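Mandelate racemase / muconate lactonizing enzyme, C-terminal domain protein (Labrenzia alexandrii, PDB 4E5T) is a putative enolase-superfamily isomerase of the mandelate racemase/muconate lactonizing enzyme group that binds magnesium and probably acts on a carboxylate substrate. Local coordinates at residues P321-L325 / L353-I358. Residues are numbered along the deposited sequence; the frame is centred on the assembly and turned at random.
Sequences PLVAL and LLTTPI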
ATOM      1  N   PRO A 321     -20.767   7.204 -39.318  1.00 49.63           N
ATOM      2  CA  PRO A 321     -19.969   6.163 -39.962  1.00 45.01           C
ATOM      3  C   PRO A 321     -18.463   6.409 -39.979  1.00 43.06           C
ATOM      4  O   PRO A 321     -17.740   5.424 -39.957  1.00 54.57           O
ATOM      5  CB  PRO A 321     -20.532   6.107 -41.387  1.00 38.77           C
ATOM      6  CG  PRO A 321     -21.213   7.404 -41.573  1.00 48.65           C
ATOM      7  CD  PRO A 321     -21.739   7.809 -40.239  1.00 47.60           C
ATOM      8  N   LEU A 322     -17.979   7.644 -40.022  1.00 37.52           N
ATOM      9  CA  LEU A 322     -16.512   7.822 -40.007  1.00 39.47           C
ATOM     10  C   LEU A 322     -15.816   7.390 -38.692  1.00 40.10           C
ATOM     11  O   LEU A 322     -14.729   6.804 -38.722  1.00 42.04           O
ATOM     12  CB  LEU A 322     -16.100   9.237 -40.401  1.00 27.78           C
ATOM     13  CG  LEU A 322     -15.735   9.474 -41.857  1.00 28.81           C
ATOM     14  CD1 LEU A 322     -16.842   9.059 -42.800  1.00 26.50           C
ATOM     15  CD2 LEU A 322     -15.499  10.940 -42.007  1.00 51.26           C
ATOM     16  N   VAL A 323     -16.434   7.663 -37.547  1.00 25.88           N
ATOM     17  CA  VAL A 323     -15.930   7.077 -36.315  1.00 34.06           C
ATOM     18  C   VAL A 323     -15.956   5.553 -36.422  1.00 33.06           C
ATOM     19  O   VAL A 323     -15.023   4.887 -35.995  1.00 31.06           O
ATOM     20  CB  VAL A 323     -16.653   7.614 -35.048  1.00 30.55           C
ATOM     21  CG1 VAL A 323     -16.314   6.800 -33.819  1.00 17.93           C
ATOM     22  CG2 VAL A 323     -16.261   9.052 -34.803  1.00 29.47           C
ATOM     23  N   ALA A 324     -16.995   5.003 -37.039  1.00 36.08           N
ATOM     24  CA  ALA A 324     -17.038   3.558 -37.262  1.00 36.83           C
ATOM     25  C   ALA A 324     -15.827   3.077 -38.062  1.00 41.10           C
ATOM     26  O   ALA A 324     -15.256   2.033 -37.760  1.00 37.03           O
ATOM     27  CB  ALA A 324     -18.319   3.161 -37.952  1.00 34.17           C
ATOM     28  N   LEU A 325     -15.435   3.862 -39.065  1.00 51.89           N
ATOM     29  CA  LEU A 325     -14.296   3.548 -39.930  1.00 46.20           C
ATOM     30  C   LEU A 325     -12.994   3.492 -39.163  1.00 51.39           C
ATOM     31  O   LEU A 325     -12.207   2.561 -39.332  1.00 52.58           O
ATOM     32  CB  LEU A 325     -14.161   4.575 -41.051  1.00 38.80           C
ATOM     33  CG  LEU A 325     -15.185   4.521 -42.195  1.00 37.95           C
ATOM     34  CD1 LEU A 325     -14.730   5.352 -43.393  1.00 34.77           C
ATOM     35  CD2 LEU A 325     -15.454   3.094 -42.610  1.00 25.74           C
ATOM     36  N   LEU A 353     -24.344   7.791 -46.419  1.00 43.52           N
ATOM     37  CA  LEU A 353     -23.210   8.696 -46.147  1.00 45.06           C
ATOM     38  C   LEU A 353     -21.856   8.202 -46.692  1.00 36.61           C
ATOM     39  O   LEU A 353     -20.936   8.982 -46.899  1.00 32.92           O
ATOM     40  CB  LEU A 353     -23.101   9.034 -44.645  1.00 27.85           C
ATOM     41  CG  LEU A 353     -24.060  10.107 -44.110  1.00 38.06           C
ATOM     42  CD1 LEU A 353     -24.018  10.164 -42.593  1.00 46.75           C
ATOM     43  CD2 LEU A 353     -23.788  11.486 -44.701  1.00 27.60           C
ATOM     44  N   LEU A 354     -21.746   6.906 -46.925  1.00 29.94           N
ATOM     45  CA  LEU A 354     -20.558   6.355 -47.554  1.00 34.23           C
ATOM     46  C   LEU A 354     -20.682   6.138 -49.095  1.00 50.16           C
ATOM     47  O   LEU A 354     -21.769   6.037 -49.665  1.00 47.40           O
ATOM     48  CB  LEU A 354     -20.124   5.082 -46.822  1.00 32.90           C
ATOM     49  CG  LEU A 354     -19.817   5.360 -45.353  1.00 32.30           C
ATOM     50  CD1 LEU A 354     -19.230   4.138 -44.679  1.00 21.95           C
ATOM     51  CD2 LEU A 354     -18.876   6.556 -45.237  1.00 33.77           C
ATOM     52  N   THR A 355     -19.534   6.105 -49.749  1.00 46.72           N
ATOM     53  CA  THR A 355     -19.426   5.946 -51.180  1.00 42.31           C
ATOM     54  C   THR A 355     -19.619   4.471 -51.486  1.00 54.58           C
ATOM     55  O   THR A 355     -20.091   4.086 -52.565  1.00 56.85           O
ATOM     56  CB  THR A 355     -18.027   6.425 -51.611  1.00 45.01           C
ATOM     57  OG1 THR A 355     -18.140   7.689 -52.265  1.00 24.92           O
ATOM     58  CG2 THR A 355     -17.330   5.436 -52.518  1.00 57.03           C
ATOM     59  N   THR A 356     -19.252   3.655 -50.503  1.00 52.52           N
ATOM     60  CA  THR A 356     -19.402   2.217 -50.539  1.00 47.41           C
ATOM     61  C   THR A 356     -19.599   1.861 -49.078  1.00 54.73           C
ATOM     62  O   THR A 356     -18.879   2.373 -48.219  1.00 59.78           O
ATOM     63  CB  THR A 356     -18.119   1.542 -51.027  1.00 51.31           C
ATOM     64  OG1 THR A 356     -17.012   1.990 -50.232  1.00 66.47           O
ATOM     65  CG2 THR A 356     -17.845   1.875 -52.473  1.00 50.92           C
ATOM     66  N   PRO A 357     -20.566   0.985 -48.778  1.00 53.99           N
ATOM     67  CA  PRO A 357     -21.031   0.821 -47.393  1.00 48.77           C
ATOM     68  C   PRO A 357     -20.124  -0.055 -46.529  1.00 51.35           C
ATOM     69  O   PRO A 357     -19.325  -0.822 -47.057  1.00 43.37           O
ATOM     70  CB  PRO A 357     -22.388   0.140 -47.575  1.00 41.56           C
ATOM     71  CG  PRO A 357     -22.199  -0.693 -48.808  1.00 40.74           C
ATOM     72  CD  PRO A 357     -21.312   0.127 -49.718  1.00 46.97           C
ATOM     73  N   ILE A 358     -20.251   0.076 -45.210  1.00 57.35           N
ATOM     74  CA  ILE A 358     -19.590  -0.833 -44.285  1.00 52.75           C
ATOM     75  C   ILE A 358     -20.168  -2.232 -44.494  1.00 49.36           C
ATOM     76  O   ILE A 358     -21.384  -2.420 -44.527  1.00 52.34           O
ATOM     77  CB  ILE A 358     -19.761  -0.381 -42.802  1.00 35.53           C
ATOM     78  CG1 ILE A 358     -19.209   1.033 -42.614  1.00 42.34           C
ATOM     79  CG2 ILE A 358     -19.043  -1.324 -41.874  1.00 14.80           C
ATOM     80  CD1 ILE A 358     -19.432   1.659 -41.199  1.00 20.13           C
TER
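P321 and L353 approach each other to 7.4 Å between their CA atoms, and L325 and I358 to 8.1 Å, where the first turn of helix 321-332 lies against the loop that runs from helix 349-352 into strand 359-361. That turn is closed by the backbone bond from L325 N to P321 O, and the union across the two segments is wholly apolar. The ring of P321 points at the loop, and its CB-CG edge abuts two successive leucines: its CG rests 4.0 Å from CB of L353, while its CB lies 4.1 Å from CD1 of L354. The side chains of P321 and L353 cross at about a right angle, with the L353 CD1 methyl off the CG-CD edge, close to the ring plane. With CG anti to its own carbonyl carbon (chi1 -59°), L354 turns its branch toward the helix, where the two methyls part company: CD2 meets CD1 of L322 at 4.0 Å, whereas CD1 serves P321 and, more distantly, CD2 of L325. Further along, I358 is extended to its end (chi2 175°) and delivers CD1 to CB of A324 at 3.7 Å; its CG1 lies 4.3 Å from CD2 of L325. L354 and I358 thus both reach the L325 branch. All seven residues that touch are buried. The contact ties a helix of the C-terminal barrel domain to the loop between helix 349-352 and strand 359-361, and the N-terminal domain joins it: F26 of strand 23-31 packs on P321, L322 and L353, and Y38 of strand 36-41 on L322. V381 and A382 of helix 379-383 also pack on L353.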